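Local coordinates for putative ATP-grasp superfamily protein (Archaeoglobus fulgidus, PDB 3DF7) that is of unknown function but belongs to the ATP-grasp superfamily and so probably binds ATP, perhaps together with a metal ion, at residues 84-89 and 100-106; 170-176 and 228-234. One frame throughout, in Å; residues are numbered along the deposited sequence.

In the fold
The two contacts follow one another along the chain: contact 1 closes before contact 2 opens, and their centres lie about 17 Å apart. Contact 1 pairs helices 83-92 and 102-108 in the pre-ATP-grasp region, where the first of them also packs on strand 72-76 of the four-stranded parallel sheet. Contact 2 joins strands 168-176 and 228-236, neighbours in the large antiparallel sheet of the ATP-grasp region, its centre about 8 Å from the centre of the chain. The two regions meet directly: Ser-100 OG of contact 1 lies 3.9 Å from Val-230 CG2 of contact 2, and Ser-100 OG also hydrogen-bonds the backbone of Asn-227, just ahead of strand 228-236.

Contact 1: 84-89 and 100-106; sequences LYTLTK and SSSRAIA
Ile-105 and Tyr-85 lead the packing of two antiparallel helices in the pre-ATP-grasp region, with segment axes 8.8 Å apart at closest approach and 173° between their directions. The apolar part centres on Ile-105, where chi1 -66° sets CG1 beside the backbone N and leaves CG2 anti to it. Ile-105 CG2 lies 3.7 Å from Tyr-85 CA and also meets Leu-84 CG, the Leu-84 and Ile-105 side chains crossing at about a right angle. Ile-105 CD1 comes nearest to Thr-88 OG1, at 3.5 Å, and also borders Leu-84. Leu-84 packs on Ile-75 of strand 72-76 as well, which sets helix 83-92 against the parallel sheet.

Aromatic contacts follow from the Tyr-85 torsion: with CG anti to the backbone N (chi1 168°), the ring reaches across to the first turn of helix 102-108. Ser-102 O sits at the ring edge, in its plane, 3.1 Å from Tyr-85 CD1, while Ala-106 CB approaches Tyr-85 CE1 obliquely at 3.7 Å.

Among the polar groups, Ser-101 is the N-cap of helix 102-108, its OG accepting from Ala-104 N. Ser-102 OG bonds Glu-92 OE1 at the end of helix 83-92, linking the two helices beyond segment 84-89, and Ser-102 CB packs on Lys-89 CB. Leu-84 O accepts from Thr-88 N and from Thr-88 OG1, which reach it from opposite faces of its plane; the Thr-88 OG1 to Leu-84 O distance is 2.8 Å.

Contact 2: 170-176 and 228-234; sequences LSVSLAV and GYVGVDI
Eight backbone hydrogen bonds join Leu-170 through Val-176 to Ile-234 through Gly-228, two at each of the pairs Leu-170/Ile-234, Val-172/Val-232, Leu-174/Val-230 and Val-176/Gly-228. Leu-170 N to Ile-234 O and Val-176 N to Gly-228 O are both 2.7 Å. At the non-hydrogen-bonded positions CA-H...O contacts fill in, such as Ser-171 CA to Val-232 O at 3.0 Å.

One side-chain bond crosses the strands, between Ser-173 OG and Tyr-229 OH at 2.8 Å. The chi1 of Tyr-229, 178°, places CG trans to the backbone N, and the ring runs diagonally past Gly-231 to Ser-173, whose CB lies oblique to the ring, 3.5 Å from Tyr-229 CE1. Tyr-229 OH also bonds Thr-250 OG1, beyond the end of strand 240-246. A phenylalanine here would lack the hydroxyl and would probably leave Ser-173 OG and Thr-250 OG1 without the partner they share. On the same face Asp-233 OD1 nears Ser-171 CB at 3.5 Å, while Ser-171 OG bonds Asn-186 of the next strand.

The other face is apolar. Val-176 CG2 meets Val-230 CG2 at 3.8 Å, and Leu-174 CD1 lies 4.1 Å from Val-232 CG2. Helix 206-220 packs on this face, with Val-220 against Leu-174 and Val-232, and Val-212 and Ala-216 against Val-172. Inner antiparallel strands with one polar and one helix-covered face are consistent with the large antiparallel sheet of the ATP-grasp fold.

Contact 1: 84-89 and 100-106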
ATOM      1  N   LEU A  84      -2.462 -10.984   3.604  1.00  9.36           N
ATOM      2  CA  LEU A  84      -2.602  -9.837   4.489  1.00  9.97           C
ATOM      3  C   LEU A  84      -3.761 -10.095   5.448  1.00 10.48           C
ATOM      4  O   LEU A  84      -3.674  -9.813   6.642  1.00 11.64           O
ATOM      5  CB  LEU A  84      -2.868  -8.560   3.683  1.00  9.82           C
ATOM      6  CG  LEU A  84      -3.126  -7.303   4.523  1.00  8.83           C
ATOM      7  CD1 LEU A  84      -1.883  -6.969   5.343  1.00  9.53           C
ATOM      8  CD2 LEU A  84      -3.493  -6.131   3.622  1.00  9.48           C
ATOM      9  N   TYR A  85      -4.844 -10.642   4.910  1.00 10.06           N
ATOM     10  CA  TYR A  85      -6.022 -10.955   5.706  1.00 10.88           C
ATOM     11  C   TYR A  85      -5.714 -11.917   6.857  1.00 11.56           C
ATOM     12  O   TYR A  85      -5.989 -11.610   8.023  1.00 11.10           O
ATOM     13  CB  TYR A  85      -7.106 -11.569   4.812  1.00 12.16           C
ATOM     14  CG  TYR A  85      -8.251 -12.183   5.587  1.00 12.67           C
ATOM     15  CD1 TYR A  85      -9.224 -11.384   6.186  1.00 13.42           C
ATOM     16  CD2 TYR A  85      -8.335 -13.565   5.759  1.00 13.81           C
ATOM     17  CE1 TYR A  85     -10.253 -11.946   6.943  1.00 14.49           C
ATOM     18  CE2 TYR A  85      -9.355 -14.136   6.513  1.00 14.60           C
ATOM     19  CZ  TYR A  85     -10.309 -13.322   7.102  1.00 15.48           C
ATOM     20  OH  TYR A  85     -11.315 -13.883   7.855  1.00 16.56           O
ATOM     21  N   THR A  86      -5.135 -13.071   6.538  1.00 10.41           N
ATOM     22  CA  THR A  86      -4.842 -14.065   7.566  1.00 10.84           C
ATOM     23  C   THR A  86      -3.845 -13.587   8.614  1.00 10.74           C
ATOM     24  O   THR A  86      -4.019 -13.848   9.807  1.00  9.27           O
ATOM     25  CB  THR A  86      -4.351 -15.393   6.939  1.00 11.28           C
ATOM     26  OG1 THR A  86      -3.101 -15.190   6.270  1.00 18.03           O
ATOM     27  CG2 THR A  86      -5.371 -15.898   5.936  1.00  8.55           C
ATOM     28  N   LEU A  87      -2.814 -12.868   8.180  1.00  9.94           N
ATOM     29  CA  LEU A  87      -1.817 -12.366   9.114  1.00 10.79           C
ATOM     30  C   LEU A  87      -2.443 -11.365  10.074  1.00 10.70           C
ATOM     31  O   LEU A  87      -2.194 -11.406  11.283  1.00 10.37           O
ATOM     32  CB  LEU A  87      -0.657 -11.716   8.357  1.00  9.79           C
ATOM     33  CG  LEU A  87       0.222 -12.675   7.549  1.00 11.18           C
ATOM     34  CD1 LEU A  87       1.201 -11.880   6.701  1.00 11.22           C
ATOM     35  CD2 LEU A  87       0.967 -13.612   8.491  1.00 11.98           C
ATOM     36  N   THR A  88      -3.269 -10.472   9.540  1.00 10.95           N
ATOM     37  CA  THR A  88      -3.919  -9.464  10.367  1.00 12.77           C
ATOM     38  C   THR A  88      -4.917 -10.093  11.335  1.00 13.22           C
ATOM     39  O   THR A  88      -4.956  -9.743  12.516  1.00 15.61           O
ATOM     40  CB  THR A  88      -4.652  -8.423   9.501  1.00 11.39           C
ATOM     41  OG1 THR A  88      -3.723  -7.829   8.584  1.00 10.36           O
ATOM     42  CG2 THR A  88      -5.251  -7.331  10.381  1.00 12.19           C
ATOM     43  N   LYS A  89      -5.718 -11.025  10.833  1.00 14.40           N
ATOM     44  CA  LYS A  89      -6.716 -11.699  11.659  1.00 16.14           C
ATOM     45  C   LYS A  89      -6.041 -12.392  12.842  1.00 16.75           C
ATOM     46  O   LYS A  89      -6.574 -12.413  13.954  1.00 16.49           O
ATOM     47  CB  LYS A  89      -7.480 -12.723  10.817  1.00 17.80           C
ATOM     48  CG  LYS A  89      -8.666 -13.362  11.526  1.00 19.57           C
ATOM     49  CD  LYS A  89      -9.383 -14.331  10.602  1.00 24.86           C
ATOM     50  CE  LYS A  89     -10.556 -14.999  11.300  1.00 28.25           C
ATOM     51  NZ  LYS A  89     -11.204 -15.996  10.411  1.00 31.39           N
ATOM     52  N   SER A 100      -5.792  -1.703   9.238  1.00  8.70           N
ATOM     53  CA  SER A 100      -7.197  -2.056   9.050  1.00  9.22           C
ATOM     54  C   SER A 100      -7.591  -3.414   9.627  1.00  9.24           C
ATOM     55  O   SER A 100      -6.754  -4.307   9.762  1.00  9.89           O
ATOM     56  CB  SER A 100      -7.547  -2.024   7.559  1.00  8.21           C
ATOM     57  OG  SER A 100      -7.428  -0.711   7.032  1.00 10.82           O
ATOM     58  N   SER A 101      -8.872  -3.564   9.961  1.00  9.06           N
ATOM     59  CA  SER A 101      -9.380  -4.817  10.520  1.00  9.60           C
ATOM     60  C   SER A 101      -9.375  -5.918   9.464  1.00 10.21           C
ATOM     61  O   SER A 101      -9.459  -5.637   8.268  1.00 10.22           O
ATOM     62  CB  SER A 101     -10.810  -4.636  11.034  1.00 11.68           C
ATOM     63  OG  SER A 101     -11.727  -4.564   9.955  1.00 13.18           O
ATOM     64  N   SER A 102      -9.279  -7.171   9.900  1.00 10.14           N
ATOM     65  CA  SER A 102      -9.274  -8.290   8.960  1.00  9.71           C
ATOM     66  C   SER A 102     -10.598  -8.313   8.197  1.00 11.29           C
ATOM     67  O   SER A 102     -10.649  -8.718   7.035  1.00  9.98           O
ATOM     68  CB  SER A 102      -9.064  -9.622   9.701  1.00 10.58           C
ATOM     69  OG  SER A 102     -10.100  -9.872  10.634  1.00 12.47           O
ATOM     70  N   ARG A 103     -11.665  -7.869   8.855  1.00 13.33           N
ATOM     71  CA  ARG A 103     -12.988  -7.822   8.237  1.00 14.91           C
ATOM     72  C   ARG A 103     -12.942  -6.943   6.978  1.00 14.03           C
ATOM     73  O   ARG A 103     -13.409  -7.336   5.908  1.00 12.59           O
ATOM     74  CB  ARG A 103     -14.002  -7.251   9.239  1.00 19.84           C
ATOM     75  CG  ARG A 103     -15.438  -7.211   8.740  1.00 28.50           C
ATOM     76  CD  ARG A 103     -16.411  -6.705   9.814  1.00 33.67           C
ATOM     77  NE  ARG A 103     -16.562  -5.246   9.851  1.00 36.99           N
ATOM     78  CZ  ARG A 103     -15.681  -4.395  10.371  1.00 39.36           C
ATOM     79  NH1 ARG A 103     -14.551  -4.833  10.914  1.00 37.95           N
ATOM     80  NH2 ARG A 103     -15.940  -3.092  10.363  1.00 40.81           N
ATOM     81  N   ALA A 104     -12.375  -5.751   7.118  1.00 11.61           N
ATOM     82  CA  ALA A 104     -12.259  -4.817   6.002  1.00 10.27           C
ATOM     83  C   ALA A 104     -11.295  -5.338   4.933  1.00 12.03           C
ATOM     84  O   ALA A 104     -11.546  -5.198   3.735  1.00 10.29           O
ATOM     85  CB  ALA A 104     -11.789  -3.467   6.513  1.00 10.48           C
ATOM     86  N   ILE A 105     -10.197  -5.946   5.375  1.00  9.86           N
ATOM     87  CA  ILE A 105      -9.194  -6.480   4.459  1.00  9.79           C
ATOM     88  C   ILE A 105      -9.743  -7.628   3.616  1.00 10.90           C
ATOM     89  O   ILE A 105      -9.336  -7.811   2.470  1.00 10.68           O
ATOM     90  CB  ILE A 105      -7.930  -6.929   5.247  1.00  9.64           C
ATOM     91  CG1 ILE A 105      -7.260  -5.691   5.862  1.00 10.14           C
ATOM     92  CG2 ILE A 105      -6.953  -7.674   4.331  1.00  9.86           C
ATOM     93  CD1 ILE A 105      -6.087  -5.992   6.799  1.00 10.29           C
ATOM     94  N   ALA A 106     -10.675  -8.394   4.171  1.00 10.17           N
ATOM     95  CA  ALA A 106     -11.261  -9.501   3.424  1.00 10.84           C
ATOM     96  C   ALA A 106     -12.012  -8.962   2.208  1.00 11.74           C
ATOM     97  O   ALA A 106     -12.062  -9.609   1.163  1.00 11.58           O
ATOM     98  CB  ALA A 106     -12.204 -10.304   4.316  1.00 12.52           C
TER

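Contact 2: 170-176 and 228-234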
ATOM      1  N   LEU A 170      -3.278   7.546 -10.504  1.00  9.81           N
ATOM      2  CA  LEU A 170      -2.923   8.118  -9.212  1.00 12.31           C
ATOM      3  C   LEU A 170      -3.265   7.208  -8.043  1.00 11.78           C
ATOM      4  O   LEU A 170      -3.875   6.151  -8.208  1.00 12.36           O
ATOM      5  CB  LEU A 170      -3.681   9.430  -9.021  1.00 11.06           C
ATOM      6  CG  LEU A 170      -3.589  10.460 -10.146  1.00 12.40           C
ATOM      7  CD1 LEU A 170      -4.729  11.463 -10.020  1.00 11.05           C
ATOM      8  CD2 LEU A 170      -2.234  11.148 -10.086  1.00 10.85           C
ATOM      9  N   SER A 171      -2.853   7.636  -6.858  1.00 12.08           N
ATOM     10  CA  SER A 171      -3.161   6.923  -5.630  1.00 11.83           C
ATOM     11  C   SER A 171      -3.265   7.998  -4.554  1.00 10.78           C
ATOM     12  O   SER A 171      -2.566   9.016  -4.612  1.00 12.71           O
ATOM     13  CB  SER A 171      -2.073   5.895  -5.281  1.00 13.03           C
ATOM     14  OG  SER A 171      -0.889   6.499  -4.802  1.00 12.86           O
ATOM     15  N   VAL A 172      -4.163   7.792  -3.599  1.00  8.85           N
ATOM     16  CA  VAL A 172      -4.351   8.746  -2.516  1.00  9.26           C
ATOM     17  C   VAL A 172      -4.041   8.055  -1.202  1.00  9.42           C
ATOM     18  O   VAL A 172      -4.582   6.980  -0.917  1.00  9.33           O
ATOM     19  CB  VAL A 172      -5.803   9.272  -2.475  1.00  8.42           C
ATOM     20  CG1 VAL A 172      -5.966  10.276  -1.335  1.00  7.91           C
ATOM     21  CG2 VAL A 172      -6.153   9.929  -3.806  1.00  8.97           C
ATOM     22  N   SER A 173      -3.151   8.663  -0.424  1.00  8.30           N
ATOM     23  CA  SER A 173      -2.759   8.132   0.873  1.00  8.75           C
ATOM     24  C   SER A 173      -3.648   8.797   1.911  1.00  9.07           C
ATOM     25  O   SER A 173      -3.629  10.018   2.068  1.00  8.09           O
ATOM     26  CB  SER A 173      -1.291   8.452   1.163  1.00  8.25           C
ATOM     27  OG  SER A 173      -0.438   7.910   0.169  1.00  7.67           O
ATOM     28  N   LEU A 174      -4.422   7.984   2.618  1.00  8.04           N
ATOM     29  CA  LEU A 174      -5.340   8.493   3.623  1.00  9.77           C
ATOM     30  C   LEU A 174      -5.079   7.945   5.021  1.00  9.69           C
ATOM     31  O   LEU A 174      -4.557   6.838   5.188  1.00  9.06           O
ATOM     32  CB  LEU A 174      -6.779   8.150   3.223  1.00  9.21           C
ATOM     33  CG  LEU A 174      -7.308   8.616   1.861  1.00 10.42           C
ATOM     34  CD1 LEU A 174      -8.640   7.943   1.572  1.00 11.77           C
ATOM     35  CD2 LEU A 174      -7.469  10.122   1.859  1.00  9.37           C
ATOM     36  N   ALA A 175      -5.449   8.739   6.021  1.00  9.86           N
ATOM     37  CA  ALA A 175      -5.327   8.347   7.420  1.00 10.71           C
ATOM     38  C   ALA A 175      -6.779   8.184   7.852  1.00 12.36           C
ATOM     39  O   ALA A 175      -7.520   9.168   7.929  1.00 12.68           O
ATOM     40  CB  ALA A 175      -4.653   9.447   8.231  1.00 11.12           C
ATOM     41  N   VAL A 176      -7.184   6.946   8.114  1.00 12.72           N
ATOM     42  CA  VAL A 176      -8.558   6.655   8.507  1.00 13.78           C
ATOM     43  C   VAL A 176      -8.709   6.453  10.009  1.00 15.93           C
ATOM     44  O   VAL A 176      -8.135   5.529  10.588  1.00 14.49           O
ATOM     45  CB  VAL A 176      -9.081   5.391   7.782  1.00 13.15           C
ATOM     46  CG1 VAL A 176     -10.567   5.181   8.082  1.00 12.98           C
ATOM     47  CG2 VAL A 176      -8.855   5.529   6.289  1.00 11.67           C
ATOM     48  N   GLY A 228      -6.248   3.574  10.067  1.00 11.53           N
ATOM     49  CA  GLY A 228      -4.846   3.900   9.874  1.00 10.82           C
ATOM     50  C   GLY A 228      -4.557   4.310   8.445  1.00 10.79           C
ATOM     51  O   GLY A 228      -5.394   4.927   7.786  1.00 11.07           O
ATOM     52  N   TYR A 229      -3.372   3.962   7.956  1.00  8.80           N
ATOM     53  CA  TYR A 229      -2.998   4.307   6.593  1.00  7.85           C
ATOM     54  C   TYR A 229      -3.678   3.393   5.583  1.00  8.33           C
ATOM     55  O   TYR A 229      -3.596   2.168   5.675  1.00  8.66           O
ATOM     56  CB  TYR A 229      -1.480   4.211   6.407  1.00  5.50           C
ATOM     57  CG  TYR A 229      -1.025   4.521   4.998  1.00  6.88           C
ATOM     58  CD1 TYR A 229      -0.519   5.780   4.666  1.00  7.62           C
ATOM     59  CD2 TYR A 229      -1.105   3.555   3.993  1.00  7.88           C
ATOM     60  CE1 TYR A 229      -0.101   6.065   3.368  1.00  9.23           C
ATOM     61  CE2 TYR A 229      -0.693   3.832   2.695  1.00  8.27           C
ATOM     62  CZ  TYR A 229      -0.191   5.087   2.392  1.00  8.03           C
ATOM     63  OH  TYR A 229       0.237   5.358   1.112  1.00 10.47           O
ATOM     64  N   VAL A 230      -4.338   4.008   4.607  1.00  8.80           N
ATOM     65  CA  VAL A 230      -5.015   3.276   3.548  1.00  8.92           C
ATOM     66  C   VAL A 230      -4.693   3.952   2.224  1.00  8.72           C
ATOM     67  O   VAL A 230      -4.706   5.180   2.126  1.00  9.72           O
ATOM     68  CB  VAL A 230      -6.554   3.270   3.750  1.00  9.40           C
ATOM     69  CG1 VAL A 230      -7.237   2.585   2.557  1.00  8.53           C
ATOM     70  CG2 VAL A 230      -6.906   2.550   5.047  1.00 10.05           C
ATOM     71  N   GLY A 231      -4.375   3.151   1.215  1.00  8.96           N
ATOM     72  CA  GLY A 231      -4.074   3.709  -0.088  1.00  8.30           C
ATOM     73  C   GLY A 231      -5.220   3.430  -1.043  1.00  9.95           C
ATOM     74  O   GLY A 231      -5.792   2.341  -1.018  1.00 10.10           O
ATOM     75  N   VAL A 232      -5.577   4.407  -1.872  1.00  7.11           N
ATOM     76  CA  VAL A 232      -6.655   4.209  -2.840  1.00  9.02           C
ATOM     77  C   VAL A 232      -6.138   4.481  -4.247  1.00  9.36           C
ATOM     78  O   VAL A 232      -5.670   5.584  -4.528  1.00 10.83           O
ATOM     79  CB  VAL A 232      -7.847   5.158  -2.579  1.00  7.90           C
ATOM     80  CG1 VAL A 232      -8.961   4.891  -3.596  1.00 10.31           C
ATOM     81  CG2 VAL A 232      -8.364   4.967  -1.162  1.00  6.52           C
ATOM     82  N   ASP A 233      -6.215   3.482  -5.122  1.00  8.27           N
ATOM     83  CA  ASP A 233      -5.759   3.645  -6.499  1.00  9.63           C
ATOM     84  C   ASP A 233      -6.890   4.216  -7.344  1.00 10.08           C
ATOM     85  O   ASP A 233      -8.018   3.719  -7.313  1.00 10.38           O
ATOM     86  CB  ASP A 233      -5.304   2.312  -7.094  1.00 11.15           C
ATOM     87  CG  ASP A 233      -3.937   1.880  -6.598  1.00 12.92           C
ATOM     88  OD1 ASP A 233      -3.241   2.698  -5.956  1.00 12.71           O
ATOM     89  OD2 ASP A 233      -3.560   0.720  -6.859  1.00 14.53           O
ATOM     90  N   ILE A 234      -6.571   5.259  -8.099  1.00  7.65           N
ATOM     91  CA  ILE A 234      -7.543   5.938  -8.936  1.00  8.83           C
ATOM     92  C   ILE A 234      -6.994   6.301 -10.309  1.00  9.66           C
ATOM     93  O   ILE A 234      -5.800   6.548 -10.471  1.00 10.99           O
ATOM     94  CB  ILE A 234      -8.017   7.248  -8.245  1.00  8.35           C
ATOM     95  CG1 ILE A 234      -9.023   6.912  -7.141  1.00  8.52           C
ATOM     96  CG2 ILE A 234      -8.639   8.204  -9.264  1.00  7.86           C
ATOM     97  CD1 ILE A 234      -9.369   8.085  -6.265  1.00  8.20           C
TER